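Local coordinates for F5/8 type C domain protein (Clostridium perfringens, PDB 7JRM), which probably binds mucin-type glycans through a carbohydrate-binding module that forms part of the large O-glycopeptidase ZmpB, at residues I431-K434 with D435-S438; K167-D171 with G172-A176. All coordinates share one frame; numbering follows the deposited sequence.

Interaction 1: residues I431-K434 with D435-S438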
# COMPACT_ATOMS: atom_id res chain seq x y z
N ILE A 431 -34.62 1.96 47.59
CA ILE A 431 -35.60 2.86 48.18
C ILE A 431 -36.02 2.30 49.54
O ILE A 431 -36.42 1.14 49.64
CB ILE A 431 -36.82 3.05 47.27
CG1 ILE A 431 -36.40 3.71 45.96
CG2 ILE A 431 -37.90 3.87 47.97
CD1 ILE A 431 -37.34 3.42 44.80
N ASN A 432 -35.93 3.14 50.57
CA ASN A 432 -36.44 2.75 51.88
C ASN A 432 -37.96 2.78 51.87
O ASN A 432 -38.57 3.77 51.43
CB ASN A 432 -35.89 3.69 52.96
CG ASN A 432 -36.63 3.56 54.28
OD1 ASN A 432 -37.07 2.47 54.65
ND2 ASN A 432 -36.77 4.67 55.00
N THR A 433 -38.58 1.70 52.35
CA THR A 433 -40.03 1.59 52.35
C THR A 433 -40.62 1.39 53.74
O THR A 433 -41.84 1.24 53.87
CB THR A 433 -40.48 0.43 51.45
OG1 THR A 433 -41.90 0.47 51.28
CG2 THR A 433 -40.10 -0.91 52.07
N LYS A 434 -39.79 1.40 54.79
CA LYS A 434 -40.31 1.22 56.15
C LYS A 434 -41.15 2.42 56.59
O LYS A 434 -42.13 2.24 57.32
CB LYS A 434 -39.16 0.99 57.12
CG LYS A 434 -38.41 -0.32 56.91
CD LYS A 434 -37.09 -0.32 57.66
CE LYS A 434 -36.25 0.90 57.30
NZ LYS A 434 -35.79 0.86 55.88
N ASP A 435 -40.78 3.62 56.17
CA ASP A 435 -41.46 4.84 56.58
C ASP A 435 -42.55 5.27 55.62
O ASP A 435 -43.11 6.36 55.78
CB ASP A 435 -40.44 5.98 56.74
CG ASP A 435 -39.59 6.18 55.49
OD1 ASP A 435 -38.73 7.08 55.50
OD2 ASP A 435 -39.79 5.44 54.50
N LEU A 436 -42.88 4.44 54.63
CA LEU A 436 -43.83 4.82 53.60
C LEU A 436 -45.24 4.39 53.99
O LEU A 436 -45.45 3.31 54.53
CB LEU A 436 -43.46 4.18 52.26
CG LEU A 436 -42.60 5.06 51.35
CD1 LEU A 436 -42.02 4.26 50.19
CD2 LEU A 436 -43.41 6.25 50.85
N SER A 437 -46.21 5.26 53.71
CA SER A 437 -47.61 4.93 53.94
C SER A 437 -48.06 3.85 52.96
O SER A 437 -47.51 3.69 51.87
CB SER A 437 -48.48 6.17 53.79
OG SER A 437 -48.00 7.24 54.59
N SER A 438 -49.08 3.10 53.37
CA SER A 438 -49.58 2.00 52.55
C SER A 438 -50.23 2.54 51.28
O SER A 438 -51.03 3.48 51.33
CB SER A 438 -50.58 1.16 53.34
OG SER A 438 -49.94 0.06 53.96
O HOH W 1 -45.59 2.58 57.07
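The amide nitrogen of Asn432 sits over the face of the Asp435 carboxylate at the start of a turn, the two planes 29° apart. Asn432 ND2 comes 3.1 Å from Asp435 OD1 and 3.2 Å from Asp435 OD2, but its N-H directions suit neither oxygen, and the approach is polar contact rather than a hydrogen bond. Asp435 CG sits between its own backbone N and carbonyl carbon (chi1 54°), which brings the face of the carboxylate back to the amide. The other end of the Asn432 amide is committed to the main chain. With CG anti to the backbone N (chi1 166°), OD1 accepts from Lys434 N at 2.9 Å, the donor standing above the carbonyl plane; this is an Asx turn. The Lys434 chain bends at its last two torsions, and the very short approach of NZ to the same OD1 is doubtful. Across the turn, Leu436 N reaches Thr433 O in a weak bond of 3.4 Å, and Leu436 CD1 packs 3.7 Å from Asn432 O and 3.9 Å from Thr433 OG1, a hydroxyl buried here without a partner in the model. A water donates to Leu436 O at 2.6 Å and weakly to Lys434 O. The turn leaves the end of strand 428-432, which pairs with strand 391-395; Lys434 NZ bonds to Gly390 O, while Leu436 rests on Tyr441 of strand 440-449, the next strand in the chain.

Interaction 2: residues K167-D171 with G172-A176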
# COMPACT_ATOMS: atom_id res chain seq x y z
N LYS A 167 37.45 1.15 -21.95
CA LYS A 167 37.32 -0.29 -22.10
C LYS A 167 37.08 -0.92 -20.73
O LYS A 167 37.62 -0.45 -19.72
CB LYS A 167 38.57 -0.91 -22.75
CG LYS A 167 38.94 -0.30 -24.09
CD LYS A 167 40.19 -0.94 -24.66
CE LYS A 167 40.90 0.01 -25.61
NZ LYS A 167 42.21 -0.53 -26.06
N VAL A 168 36.28 -1.98 -20.71
CA VAL A 168 35.93 -2.68 -19.48
C VAL A 168 36.29 -4.15 -19.67
O VAL A 168 35.76 -4.82 -20.57
CB VAL A 168 34.45 -2.52 -19.12
CG1 VAL A 168 34.08 -3.46 -17.98
CG2 VAL A 168 34.15 -1.08 -18.75
N TYR A 169 37.19 -4.65 -18.82
CA TYR A 169 37.60 -6.05 -18.84
C TYR A 169 37.02 -6.76 -17.63
O TYR A 169 37.02 -6.23 -16.52
CB TYR A 169 39.13 -6.16 -18.83
CG TYR A 169 39.79 -5.65 -20.09
CD1 TYR A 169 40.19 -6.52 -21.10
CD2 TYR A 169 40.02 -4.29 -20.27
CE1 TYR A 169 40.79 -6.05 -22.25
CE2 TYR A 169 40.62 -3.81 -21.42
CZ TYR A 169 41.01 -4.69 -22.40
OH TYR A 169 41.61 -4.22 -23.55
N VAL A 170 36.51 -7.97 -17.86
CA VAL A 170 35.94 -8.80 -16.81
C VAL A 170 36.77 -10.08 -16.74
O VAL A 170 36.73 -10.90 -17.67
CB VAL A 170 34.46 -9.12 -17.06
CG1 VAL A 170 33.94 -10.09 -16.00
CG2 VAL A 170 33.63 -7.84 -17.05
N ASP A 171 37.52 -10.24 -15.65
CA ASP A 171 38.44 -11.36 -15.49
C ASP A 171 39.42 -11.44 -16.66
O ASP A 171 39.73 -12.52 -17.17
CB ASP A 171 37.68 -12.68 -15.31
CG ASP A 171 37.00 -12.79 -13.96
OD1 ASP A 171 37.51 -12.19 -12.99
OD2 ASP A 171 35.96 -13.47 -13.87
N GLY A 172 39.92 -10.28 -17.08
CA GLY A 172 40.87 -10.20 -18.17
C GLY A 172 40.28 -10.23 -19.56
O GLY A 172 41.03 -10.08 -20.53
N GLU A 173 38.97 -10.41 -19.69
CA GLU A 173 38.31 -10.48 -20.99
C GLU A 173 37.61 -9.17 -21.29
O GLU A 173 36.83 -8.67 -20.47
CB GLU A 173 37.30 -11.64 -21.02
CG GLU A 173 37.94 -13.02 -20.96
CD GLU A 173 38.85 -13.29 -22.13
OE1 GLU A 173 40.04 -13.63 -21.90
OE2 GLU A 173 38.40 -13.17 -23.29
N LEU A 174 37.88 -8.61 -22.47
CA LEU A 174 37.23 -7.38 -22.89
C LEU A 174 35.75 -7.64 -23.15
O LEU A 174 35.40 -8.50 -23.96
CB LEU A 174 37.90 -6.81 -24.14
CG LEU A 174 37.29 -5.52 -24.68
CD1 LEU A 174 37.61 -4.35 -23.77
CD2 LEU A 174 37.76 -5.26 -26.11
N LYS A 175 34.88 -6.90 -22.46
CA LYS A 175 33.44 -7.08 -22.57
C LYS A 175 32.72 -5.90 -23.20
O LYS A 175 31.69 -6.10 -23.84
CB LYS A 175 32.83 -7.35 -21.19
CG LYS A 175 33.26 -8.68 -20.58
CD LYS A 175 32.90 -9.84 -21.49
CE LYS A 175 33.14 -11.17 -20.81
NZ LYS A 175 32.63 -12.31 -21.62
N ALA A 176 33.24 -4.68 -23.04
CA ALA A 176 32.60 -3.51 -23.61
C ALA A 176 33.65 -2.43 -23.84
O ALA A 176 34.70 -2.41 -23.19
CB ALA A 176 31.48 -2.98 -22.72
O HOH W 2 39.49 -7.92 -15.67
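Strands 167-170 and 173-176 run antiparallel through a type I' turn from Val170 to Glu173, and a classic beta bulge sets both Lys175 and Ala176 opposite Val168. At the turn Val170 N gives a 2.7 Å bond to Glu173 O, and Glu173 N returns one to Val170 O from well above the carbonyl plane. At the bulge Lys175 N points almost straight at Val168 O, 2.9 Å away, whereas Val168 N bonds to Ala176 O. Tyr169 and Leu174, a non-hydrogen-bonded pair, supply the main side-chain contact. Leu174 CD1 lies over one face of the phenol ring, 3.9 Å from its centroid and 17° off the normal, a CH-pi contact offset toward the rim. Leu174 CB meets Tyr169 CE1 at 3.5 Å, and CD1 also touches Lys167 CB. This is a two-residue beta-hairpin at the margin of a five-stranded antiparallel sheet in the NPCBM/NEW2 domain, with strand 173-182 outermost. Gly172 takes the second corner of the turn with phi 83°, the left-handed conformation that a type I' turn requires; its N donates to a water at 2.8 Å. Lys175, a bulge residue, points toward the partner strand and, bent at chi2 (-58°), lays CG 3.6 Å from Val170 CG2. Val192 of strand 188-193 packs against Val168, Val170 and Lys175, while Lys167 NZ forms a salt bridge with Asp205 and Asp171 OD1 accepts from the backbone of Lys198 and Glu199.

In the fold
A hairpin and a strand-end turn are compared here, in separate parts of an elongated molecule: the centres of the interactions are about 108 Å apart, on opposite sides of the chain's centre. Both are surface contacts, and they share no strand or sheet. Interaction 2 reverses the chain between paired strands, so backbone bonds of a bulged antiparallel ladder dominate and its side chains sort onto two faces, two buried valines on one and an aromatic-aliphatic pair on the other. Interaction 1 lies where a strand gives way to loop; none of its touching residues is buried, and beyond its last bonds to the neighbouring strand an Asn side chain holds the backbone in an Asx turn and one weak backbone bond closes the turn. Water bridges backbone groups in both.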